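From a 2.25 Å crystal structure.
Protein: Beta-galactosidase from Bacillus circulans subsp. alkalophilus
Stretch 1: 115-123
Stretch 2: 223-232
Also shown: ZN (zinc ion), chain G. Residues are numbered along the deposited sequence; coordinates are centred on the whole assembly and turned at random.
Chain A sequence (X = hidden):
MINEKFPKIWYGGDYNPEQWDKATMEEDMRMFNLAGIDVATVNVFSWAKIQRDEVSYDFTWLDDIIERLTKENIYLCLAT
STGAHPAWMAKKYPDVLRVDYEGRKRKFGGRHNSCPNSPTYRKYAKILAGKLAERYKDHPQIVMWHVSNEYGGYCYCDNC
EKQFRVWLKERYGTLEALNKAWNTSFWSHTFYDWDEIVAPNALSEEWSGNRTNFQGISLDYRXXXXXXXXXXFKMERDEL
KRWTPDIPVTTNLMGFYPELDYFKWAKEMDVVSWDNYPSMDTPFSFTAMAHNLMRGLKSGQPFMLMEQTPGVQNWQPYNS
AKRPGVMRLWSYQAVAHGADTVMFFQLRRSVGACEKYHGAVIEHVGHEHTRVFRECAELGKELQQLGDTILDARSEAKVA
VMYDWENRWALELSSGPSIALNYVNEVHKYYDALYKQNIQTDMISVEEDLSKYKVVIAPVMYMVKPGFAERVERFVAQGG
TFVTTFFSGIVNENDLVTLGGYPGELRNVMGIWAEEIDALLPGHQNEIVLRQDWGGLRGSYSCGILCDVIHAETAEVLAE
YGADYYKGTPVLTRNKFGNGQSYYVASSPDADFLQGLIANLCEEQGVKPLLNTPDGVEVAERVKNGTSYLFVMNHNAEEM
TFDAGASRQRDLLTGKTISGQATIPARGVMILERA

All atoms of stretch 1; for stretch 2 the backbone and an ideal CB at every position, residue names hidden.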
# COMPACT_ATOMS: atom_id res chain seq x y z
N CYS A 115 -27.69 -2.09 3.54
CA CYS A 115 -27.81 -2.87 2.32
C CYS A 115 -29.05 -2.40 1.57
O CYS A 115 -30.15 -2.43 2.13
CB CYS A 115 -27.88 -4.37 2.60
SG CYS A 115 -28.55 -5.31 1.22
N PRO A 116 -28.89 -1.97 0.32
CA PRO A 116 -30.00 -1.40 -0.45
C PRO A 116 -31.00 -2.48 -0.86
O PRO A 116 -32.09 -2.18 -1.32
CB PRO A 116 -29.32 -0.81 -1.68
CG PRO A 116 -28.13 -1.67 -1.87
CD PRO A 116 -27.66 -2.06 -0.49
N ASN A 117 -30.63 -3.74 -0.69
CA ASN A 117 -31.53 -4.83 -0.99
C ASN A 117 -32.06 -5.50 0.26
O ASN A 117 -32.49 -6.65 0.23
CB ASN A 117 -30.87 -5.85 -1.93
CG ASN A 117 -30.88 -5.38 -3.36
OD1 ASN A 117 -31.95 -5.10 -3.92
ND2 ASN A 117 -29.70 -5.26 -3.96
N SER A 118 -32.03 -4.76 1.37
CA SER A 118 -32.42 -5.29 2.67
C SER A 118 -33.91 -5.14 2.96
O SER A 118 -34.46 -4.04 2.90
CB SER A 118 -31.60 -4.61 3.77
OG SER A 118 -32.22 -4.74 5.04
N PRO A 119 -34.59 -6.26 3.28
CA PRO A 119 -36.02 -6.16 3.57
C PRO A 119 -36.28 -5.33 4.82
O PRO A 119 -37.27 -4.60 4.90
CB PRO A 119 -36.44 -7.63 3.80
CG PRO A 119 -35.33 -8.46 3.24
CD PRO A 119 -34.08 -7.64 3.34
N THR A 120 -35.41 -5.44 5.81
CA THR A 120 -35.60 -4.66 7.03
C THR A 120 -35.44 -3.17 6.77
O THR A 120 -36.31 -2.38 7.13
CB THR A 120 -34.66 -5.11 8.14
OG1 THR A 120 -35.02 -6.44 8.51
CG2 THR A 120 -34.78 -4.18 9.34
N TYR A 121 -34.35 -2.80 6.13
CA TYR A 121 -34.09 -1.40 5.81
C TYR A 121 -35.21 -0.77 4.97
O TYR A 121 -35.65 0.35 5.24
CB TYR A 121 -32.75 -1.26 5.09
CG TYR A 121 -32.47 0.15 4.65
CD1 TYR A 121 -32.13 1.13 5.57
CD2 TYR A 121 -32.53 0.51 3.31
CE1 TYR A 121 -31.86 2.41 5.17
CE2 TYR A 121 -32.27 1.80 2.90
CZ TYR A 121 -31.94 2.75 3.84
OH TYR A 121 -31.68 4.04 3.45
N ARG A 122 -35.66 -1.48 3.95
CA ARG A 122 -36.71 -0.94 3.09
C ARG A 122 -38.02 -0.81 3.85
O ARG A 122 -38.72 0.19 3.70
CB ARG A 122 -36.88 -1.77 1.83
CG ARG A 122 -35.73 -1.59 0.85
CD ARG A 122 -36.18 -1.87 -0.57
NE ARG A 122 -35.06 -1.97 -1.50
CZ ARG A 122 -35.19 -2.04 -2.82
NH1 ARG A 122 -36.41 -2.01 -3.35
NH2 ARG A 122 -34.12 -2.12 -3.61
N LYS A 123 -38.33 -1.79 4.69
CA LYS A 123 -39.53 -1.73 5.55
C LYS A 123 -39.54 -0.49 6.46
O LYS A 123 -40.48 0.29 6.45
CB LYS A 123 -39.69 -3.01 6.38
CG LYS A 123 -40.86 -3.00 7.34
CD LYS A 123 -40.99 -4.33 8.07
CE LYS A 123 -42.02 -4.27 9.19
NZ LYS A 123 -42.11 -5.57 9.96
N UNK A 223 -23.97 -1.23 -12.41
CA UNK A 223 -25.30 -0.77 -12.81
C UNK A 223 -26.33 -1.18 -11.75
O UNK A 223 -27.15 -0.38 -11.32
CB UNK A 223 -25.68 -1.34 -14.18
N UNK A 224 -26.25 -2.44 -11.35
CA UNK A 224 -27.21 -3.05 -10.43
C UNK A 224 -27.21 -2.38 -9.06
O UNK A 224 -28.27 -2.01 -8.52
CB UNK A 224 -26.91 -4.54 -10.27
N UNK A 225 -26.03 -2.22 -8.48
CA UNK A 225 -25.87 -1.53 -7.21
C UNK A 225 -26.42 -0.10 -7.28
O UNK A 225 -27.15 0.34 -6.40
CB UNK A 225 -24.39 -1.51 -6.81
N UNK A 226 -26.07 0.60 -8.34
CA UNK A 226 -26.59 1.93 -8.56
C UNK A 226 -28.13 1.88 -8.64
O UNK A 226 -28.80 2.62 -7.93
CB UNK A 226 -25.99 2.53 -9.83
N UNK A 227 -28.68 0.99 -9.48
CA UNK A 227 -30.13 0.83 -9.57
C UNK A 227 -30.78 0.53 -8.21
O UNK A 227 -31.84 1.06 -7.92
CB UNK A 227 -30.46 -0.29 -10.56
N UNK A 228 -30.15 -0.33 -7.41
CA UNK A 228 -30.70 -0.77 -6.12
C UNK A 228 -30.81 0.39 -5.13
O UNK A 228 -31.82 0.53 -4.43
CB UNK A 228 -29.83 -1.88 -5.52
N UNK A 229 -29.75 1.19 -5.04
CA UNK A 229 -29.78 2.38 -4.21
C UNK A 229 -30.81 3.38 -4.74
O UNK A 229 -31.51 4.03 -3.97
CB UNK A 229 -28.39 3.02 -4.15
N UNK A 230 -30.91 3.51 -6.06
CA UNK A 230 -31.91 4.40 -6.66
C UNK A 230 -33.32 3.96 -6.26
O UNK A 230 -34.17 4.79 -5.95
CB UNK A 230 -31.77 4.42 -8.18
N UNK A 231 -33.55 2.65 -6.26
CA UNK A 231 -34.84 2.11 -5.83
C UNK A 231 -35.15 2.57 -4.40
O UNK A 231 -36.29 2.94 -4.09
CB UNK A 231 -34.84 0.58 -5.91
N UNK A 232 -34.15 2.54 -3.53
CA UNK A 232 -34.37 3.03 -2.17
C UNK A 232 -34.82 4.49 -2.19
O UNK A 232 -35.81 4.84 -1.56
CB UNK A 232 -33.10 2.88 -1.33
ZN ZN G . -26.60 -6.22 0.06

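Stretch 2 runs as one helix, every phi/psi pair in the alpha region, and it passes the Cys 115 to Ser 118 turn with position 229 nearest Pro 116, CA to CA 5.3 Å. Stretch 1 offers it chiefly the ring and carbonyl of Pro 116, the amide of Asn 117, the ring edge of Tyr 121 and the extended side chain of Arg 122.

Position 223 has nothing of stretch 1 within reach of its ideal CB, so this contact sets no preference. It is Arg 223, whose guanidinium is bonded elsewhere in the structure.

At 224 the CA-to-CB bond points sideways, and only a long side chain could reach the Asn 117 amide; an aromatic, a methionine or a long polar chain would all serve. The residue is Phe 224, with chi1 t, and its CZ comes 3.4 Å from Asn 117 ND2.

Position 225 is also sideways and too far for a short side chain, while a long one could approach the Pro 116 ring. Leucine, methionine or glutamine would fit. Gln 225 folds back with chi1 and chi2 both m, leaving OE1 4.3 Å from Pro 116 CG, a loose contact.

Positions 226 and 227 are out of reach and unconstrained from this side; they hold Ser 226 and Asp 227.

Position 228 is tight. Its CB points toward stretch 1, with the ideal CB 3.7 Å from Asn 117 ND2 and 4.0 Å from Pro 116 CB. A small residue is favoured, alanine for packing alone, serine or threonine to give the amide an acceptor. Ser 228 does this: Asn 117 ND2 donates to Ser 228 OG at 3.2 Å, and with chi1 m the hydroxyl donates in turn to Phe 224 O at 2.9 Å, so one small group links the turn to the helix backbone.

At 229 the CB points away, yet a longer apolar chain could bend back to the proline; leucine, isoleucine or methionine are reasonable. Leu 229 does so, placing CD2 3.5 Å from Pro 116 CB.

Position 230 is out of reach, and stretch 1 gives no guidance; it is Leu 230.

Position 231 points toward stretch 1, its ideal CB 3.6 Å from Arg 122 NH2. The nearby positive charge suits an acid, though a neutral polar chain would also do. Glu 231 stops short of a salt bridge, with Arg 122 NH1 and Glu 231 OE1 4.6 Å apart. A water fills the gap, accepting from Arg 122 NH1 and donating to Glu 231 OE1, each at 2.8 Å.

At 232 the CB lies sideways, 4.4 Å from Tyr 121 CE2, in a niche also lined by Pro 116 and Arg 122. Alanine, cysteine, serine or valine are plausible. Cys 232 uses chi1 m to bring SG 3.4 Å from Pro 116 O and 4.0 Å from Tyr 121 CE2, at the ring edge. That carbonyl already accepts from Arg 122 NE at 3.0 Å and Arg 122 NH2 at 3.1 Å, so the sulfur packs beside an arginine held in place by its own stretch.

Stretch 2, residues 223-232: RFQSDSLLEC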
# COMPACT_ATOMS: atom_id res chain seq x y z
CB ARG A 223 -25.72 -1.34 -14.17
CG ARG A 223 -24.83 -0.97 -15.32
CD ARG A 223 -25.25 -1.67 -16.61
NE ARG A 223 -24.80 -0.93 -17.79
CZ ARG A 223 -24.18 -1.46 -18.83
NH1 ARG A 223 -23.92 -2.76 -18.88
NH2 ARG A 223 -23.81 -0.67 -19.84
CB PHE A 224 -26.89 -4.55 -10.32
CG PHE A 224 -27.52 -5.23 -9.14
CD1 PHE A 224 -28.90 -5.32 -9.04
CD2 PHE A 224 -26.74 -5.78 -8.15
CE1 PHE A 224 -29.50 -5.94 -7.94
CE2 PHE A 224 -27.32 -6.40 -7.05
CZ PHE A 224 -28.70 -6.48 -6.95
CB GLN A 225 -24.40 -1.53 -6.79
CG GLN A 225 -23.93 -2.87 -6.22
CD GLN A 225 -24.64 -3.21 -4.93
OE1 GLN A 225 -24.43 -2.56 -3.91
NE2 GLN A 225 -25.51 -4.22 -4.97
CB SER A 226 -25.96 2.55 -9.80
OG SER A 226 -26.39 3.89 -9.97
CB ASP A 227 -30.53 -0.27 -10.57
CG ASP A 227 -30.29 0.11 -12.02
OD1 ASP A 227 -29.71 1.19 -12.27
OD2 ASP A 227 -30.65 -0.69 -12.92
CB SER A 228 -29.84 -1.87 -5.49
OG SER A 228 -29.77 -3.03 -6.30
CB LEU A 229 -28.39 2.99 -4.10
CG LEU A 229 -27.38 2.10 -3.36
CD1 LEU A 229 -25.95 2.45 -3.72
CD2 LEU A 229 -27.59 2.20 -1.86
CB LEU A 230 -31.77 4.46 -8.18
CG LEU A 230 -32.70 5.45 -8.89
CD1 LEU A 230 -32.62 6.86 -8.30
CD2 LEU A 230 -32.40 5.51 -10.40
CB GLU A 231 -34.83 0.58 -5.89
CG GLU A 231 -35.06 0.01 -7.29
CD GLU A 231 -36.39 0.46 -7.88
OE1 GLU A 231 -37.43 0.27 -7.21
OE2 GLU A 231 -36.40 1.02 -9.00
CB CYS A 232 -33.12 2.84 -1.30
SG CYS A 232 -32.71 1.10 -0.99
O HOH W 1 -37.33 -2.22 -5.95
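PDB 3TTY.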